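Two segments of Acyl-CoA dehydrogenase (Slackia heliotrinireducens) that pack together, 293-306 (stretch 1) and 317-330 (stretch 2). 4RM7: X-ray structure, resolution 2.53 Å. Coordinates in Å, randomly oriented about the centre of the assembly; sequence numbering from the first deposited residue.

Stretch 1 (293-306) VKLTNMRNLVYGAA
Stretch 2, residues 317-330: LSVALMKYYVPKAA

Both stretches are helical throughout, and each helix extends beyond the residues given. They run nearly antiparallel, with 154° between their N-to-C directions (signed crossing angle -154°) and a closest axial approach of 9.2 Å. Stretch 2 is kinked near P327: the proline nitrogen has no hydrogen to donate, and K328 N also lacks a bond to the preceding turn. The CA-to-CA register is K294 with A329 (6.3 Å), M298 with V326 (5.4 Å), L301 with M322 (5.3 Å) and A305 with S318 (5.7 Å). Together the stretches bury 595 Å², mostly between apolar side chains.

V293 makes no contact. K294 points sideways with an extended chain (m, t, t, t). Its CG and CA each lie 3.7 Å from Y325 OH, so its aliphatic part lines the contact. Its NZ hydrogen-bonds to a residue just outside the stretches. L295 and T296 point away.

N297 points toward stretch 2, with chi1 m and chi2 -18°. Its ND2 donates to Y325 OH at 3.5 Å and 160°. This bond is weak, and it is the only hydrogen bond between the stretches. It gives the tyrosine hydroxyl a polar partner.

Y325 (chi1 t, chi2 82°) sits as a knob among K294, N297, M298 and L301. K294 O lies at the edge of its ring.

M298 is a selenomethionine with chi1 m, chi2 t and chi3 -122°. Its CB points sideways, but the end comes nearer and fits among Y325, V326, A329 and A330. M298 CG is 3.9 Å from both Y325 CE2 and V326 CG1. Its CE is 3.8 Å from A329 CB, and its SE is 4.0 Å from A330 CB. The alanine methyls give the end of this long chain an apolar surface to pack on.

R299 points away, and N300 is out of reach. L301 (m, t) points toward stretch 2. Its CD1 packs 3.6 Å from Y325 CD2, and its CB lies 4.1 Å from M322 CB. V302 (t) points sideways. Its CG2 is 4.0 Å from M322 CG and 4.2 Å from V326 CG2; V326 is also t. L301 and V302 are both buried, and their apolar side chains suit these carbon contacts.

Y303 points away. G304 has no side chain and makes no contact.

A305 points toward stretch 2. Its CB is 4.0 Å from the SE of M322, a selenomethionine with chi1 t, chi2 -156° and chi3 74°. The same CB lies 4.3 Å from V319 CG2 and 4.4 Å from S318 CB. Its methyl suits this largely apolar spot. A306 makes no contact.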

# COMPACT_ATOMS: atom_id res chain seq x y z
N VAL A 293 6.06 -0.49 14.02
CA VAL A 293 5.95 -1.84 13.47
C VAL A 293 7.03 -2.06 12.41
O VAL A 293 7.71 -3.10 12.39
CB VAL A 293 4.60 -2.11 12.82
CG1 VAL A 293 4.68 -3.34 11.95
CG2 VAL A 293 3.51 -2.27 13.86
N LYS A 294 7.20 -1.08 11.53
CA LYS A 294 8.21 -1.21 10.50
C LYS A 294 9.61 -1.28 11.10
O LYS A 294 10.42 -2.10 10.67
CB LYS A 294 8.10 -0.07 9.49
CG LYS A 294 6.84 -0.21 8.64
CD LYS A 294 6.68 0.92 7.68
CE LYS A 294 5.33 0.85 7.01
NZ LYS A 294 5.11 2.01 6.10
N LEU A 295 9.89 -0.46 12.12
CA LEU A 295 11.21 -0.49 12.76
C LEU A 295 11.45 -1.85 13.41
O LEU A 295 12.55 -2.40 13.33
CB LEU A 295 11.34 0.60 13.82
CG LEU A 295 11.45 2.04 13.38
CD1 LEU A 295 11.37 2.95 14.61
CD2 LEU A 295 12.78 2.20 12.65
N THR A 296 10.41 -2.38 14.05
CA THR A 296 10.49 -3.70 14.69
C THR A 296 10.86 -4.76 13.65
O THR A 296 11.76 -5.56 13.87
CB THR A 296 9.16 -4.08 15.38
OG1 THR A 296 8.73 -3.01 16.22
CG2 THR A 296 9.35 -5.34 16.25
N ASN A 297 10.16 -4.75 12.53
CA ASN A 297 10.40 -5.71 11.46
C ASN A 297 11.82 -5.57 10.86
O ASN A 297 12.54 -6.55 10.73
CB ASN A 297 9.32 -5.56 10.36
CG ASN A 297 7.96 -6.12 10.79
OD1 ASN A 297 7.86 -6.90 11.74
ND2 ASN A 297 6.91 -5.73 10.07
N MSE A 298 12.21 -4.35 10.51
CA MSE A 298 13.56 -4.07 10.03
C MSE A 298 14.63 -4.65 10.93
O MSE A 298 15.56 -5.30 10.45
CB MSE A 298 13.79 -2.57 9.90
CG MSE A 298 12.99 -1.89 8.81
SE MSE A 298 13.48 -0.00 8.79
CE MSE A 298 11.71 0.74 9.10
N ARG A 299 14.50 -4.40 12.23
CA ARG A 299 15.51 -4.76 13.21
C ARG A 299 15.58 -6.28 13.32
O ARG A 299 16.66 -6.86 13.33
CB ARG A 299 15.21 -4.12 14.57
CG ARG A 299 16.31 -4.29 15.60
CD ARG A 299 16.14 -3.35 16.80
NE ARG A 299 16.49 -1.98 16.47
CZ ARG A 299 15.66 -0.94 16.50
NH1 ARG A 299 14.38 -1.10 16.86
NH2 ARG A 299 16.11 0.27 16.14
N ASN A 300 14.42 -6.90 13.38
CA ASN A 300 14.33 -8.34 13.37
C ASN A 300 15.00 -8.98 12.13
O ASN A 300 15.65 -10.01 12.25
CB ASN A 300 12.87 -8.75 13.44
CG ASN A 300 12.32 -8.71 14.85
OD1 ASN A 300 13.07 -8.78 15.83
ND2 ASN A 300 10.99 -8.61 14.97
N LEU A 301 14.85 -8.38 10.96
CA LEU A 301 15.41 -8.96 9.76
C LEU A 301 16.92 -8.74 9.74
O LEU A 301 17.67 -9.66 9.45
CB LEU A 301 14.79 -8.37 8.50
CG LEU A 301 13.33 -8.75 8.24
CD1 LEU A 301 12.78 -7.98 7.03
CD2 LEU A 301 13.17 -10.24 7.99
N VAL A 302 17.35 -7.54 10.10
CA VAL A 302 18.77 -7.23 10.08
C VAL A 302 19.52 -8.05 11.15
O VAL A 302 20.47 -8.78 10.83
CB VAL A 302 19.00 -5.73 10.28
CG1 VAL A 302 20.48 -5.42 10.36
CG2 VAL A 302 18.39 -4.98 9.12
N TYR A 303 19.05 -7.99 12.39
CA TYR A 303 19.66 -8.77 13.47
C TYR A 303 19.64 -10.26 13.21
O TYR A 303 20.58 -10.98 13.58
CB TYR A 303 18.97 -8.51 14.81
CG TYR A 303 19.23 -7.15 15.40
CD1 TYR A 303 18.81 -6.86 16.71
CD2 TYR A 303 19.88 -6.15 14.68
CE1 TYR A 303 19.03 -5.61 17.28
CE2 TYR A 303 20.09 -4.88 15.25
CZ TYR A 303 19.65 -4.63 16.55
OH TYR A 303 19.87 -3.42 17.13
N GLY A 304 18.57 -10.74 12.59
CA GLY A 304 18.45 -12.18 12.34
C GLY A 304 19.48 -12.62 11.31
O GLY A 304 20.21 -13.59 11.52
N ALA A 305 19.58 -11.88 10.21
CA ALA A 305 20.54 -12.22 9.16
C ALA A 305 21.95 -12.17 9.73
O ALA A 305 22.76 -13.04 9.44
CB ALA A 305 20.41 -11.27 7.95
N ALA A 306 22.22 -11.17 10.56
CA ALA A 306 23.55 -11.02 11.13
C ALA A 306 23.88 -12.16 12.10
O ALA A 306 25.00 -12.68 12.10
CB ALA A 306 23.68 -9.69 11.82
N LEU A 317 18.82 -16.50 1.39
CA LEU A 317 17.45 -16.00 1.36
C LEU A 317 17.18 -14.99 2.46
O LEU A 317 16.43 -14.04 2.25
CB LEU A 317 16.47 -17.14 1.50
CG LEU A 317 15.01 -16.74 1.37
CD1 LEU A 317 14.80 -15.99 0.05
CD2 LEU A 317 14.19 -18.00 1.41
N SER A 318 17.77 -15.20 3.64
CA SER A 318 17.61 -14.25 4.74
C SER A 318 18.07 -12.86 4.31
O SER A 318 17.38 -11.87 4.54
CB SER A 318 18.41 -14.68 5.97
OG SER A 318 17.94 -15.89 6.51
N VAL A 319 19.25 -12.80 3.69
CA VAL A 319 19.84 -11.54 3.26
C VAL A 319 19.02 -10.91 2.13
O VAL A 319 18.84 -9.70 2.07
CB VAL A 319 21.30 -11.75 2.83
CG1 VAL A 319 21.83 -10.55 2.05
CG2 VAL A 319 22.17 -12.06 4.06
N ALA A 320 18.50 -11.74 1.25
CA ALA A 320 17.67 -11.24 0.17
C ALA A 320 16.34 -10.66 0.69
O ALA A 320 15.88 -9.62 0.21
CB ALA A 320 17.41 -12.35 -0.85
N LEU A 321 15.72 -11.32 1.66
CA LEU A 321 14.43 -10.86 2.17
C LEU A 321 14.61 -9.56 2.96
O LEU A 321 13.86 -8.61 2.79
CB LEU A 321 13.75 -11.93 3.04
CG LEU A 321 13.32 -13.21 2.32
CD1 LEU A 321 12.67 -14.18 3.30
CD2 LEU A 321 12.38 -12.90 1.16
N MSE A 322 15.63 -9.53 3.81
CA MSE A 322 16.07 -8.33 4.49
C MSE A 322 16.29 -7.16 3.53
O MSE A 322 15.75 -6.09 3.72
CB MSE A 322 17.37 -8.63 5.26
CG MSE A 322 17.98 -7.44 5.94
SE MSE A 322 19.87 -7.71 6.21
CE MSE A 322 20.43 -7.44 4.35
N LYS A 323 17.08 -7.35 2.48
CA LYS A 323 17.38 -6.25 1.57
C LYS A 323 16.14 -5.80 0.81
O LYS A 323 16.03 -4.65 0.41
CB LYS A 323 18.49 -6.64 0.59
CG LYS A 323 18.99 -5.48 -0.26
CD LYS A 323 19.35 -4.29 0.62
CE LYS A 323 20.13 -3.22 -0.14
NZ LYS A 323 19.40 -2.70 -1.32
N TYR A 324 15.20 -6.72 0.59
CA TYR A 324 13.98 -6.38 -0.14
C TYR A 324 13.11 -5.46 0.69
O TYR A 324 12.48 -4.54 0.18
CB TYR A 324 13.20 -7.66 -0.52
CG TYR A 324 11.94 -7.41 -1.31
CD1 TYR A 324 11.98 -7.19 -2.68
CD2 TYR A 324 10.69 -7.43 -0.70
CE1 TYR A 324 10.83 -6.98 -3.42
CE2 TYR A 324 9.51 -7.21 -1.43
CZ TYR A 324 9.59 -6.99 -2.79
OH TYR A 324 8.43 -6.76 -3.51
N TYR A 325 13.09 -5.70 1.99
CA TYR A 325 12.12 -5.05 2.83
C TYR A 325 12.61 -3.73 3.42
O TYR A 325 11.87 -2.75 3.45
CB TYR A 325 11.70 -6.01 3.96
CG TYR A 325 10.75 -5.35 4.95
CD1 TYR A 325 9.37 -5.26 4.68
CD2 TYR A 325 11.22 -4.81 6.13
CE1 TYR A 325 8.50 -4.65 5.58
CE2 TYR A 325 10.34 -4.21 7.06
CZ TYR A 325 8.99 -4.12 6.77
OH TYR A 325 8.13 -3.54 7.68
N VAL A 326 13.85 -3.70 3.87
CA VAL A 326 14.27 -2.68 4.82
C VAL A 326 14.46 -1.27 4.25
O VAL A 326 13.95 -0.33 4.83
CB VAL A 326 15.57 -3.11 5.57
CG1 VAL A 326 16.12 -1.95 6.44
CG2 VAL A 326 15.25 -4.31 6.45
N PRO A 327 15.19 -1.12 3.12
CA PRO A 327 15.36 0.26 2.64
C PRO A 327 14.03 0.91 2.28
O PRO A 327 13.82 2.09 2.60
CB PRO A 327 16.24 0.09 1.40
CG PRO A 327 17.00 -1.17 1.65
CD PRO A 327 16.00 -2.07 2.33
N LYS A 328 13.11 0.17 1.67
CA LYS A 328 11.83 0.78 1.33
C LYS A 328 11.07 1.12 2.62
O LYS A 328 10.49 2.20 2.75
CB LYS A 328 11.01 -0.13 0.44
CG LYS A 328 9.75 0.50 -0.08
CD LYS A 328 8.86 -0.55 -0.66
CE LYS A 328 7.87 0.05 -1.62
NZ LYS A 328 6.95 -1.00 -2.16
N ALA A 329 11.08 0.20 3.58
CA ALA A 329 10.45 0.45 4.87
C ALA A 329 11.08 1.66 5.54
O ALA A 329 10.38 2.50 6.10
CB ALA A 329 10.55 -0.75 5.76
N ALA A 330 12.41 1.75 5.47
CA ALA A 330 13.09 2.87 6.09
C ALA A 330 12.65 4.20 5.47
O ALA A 330 12.44 5.19 6.18
CB ALA A 330 14.58 2.70 5.98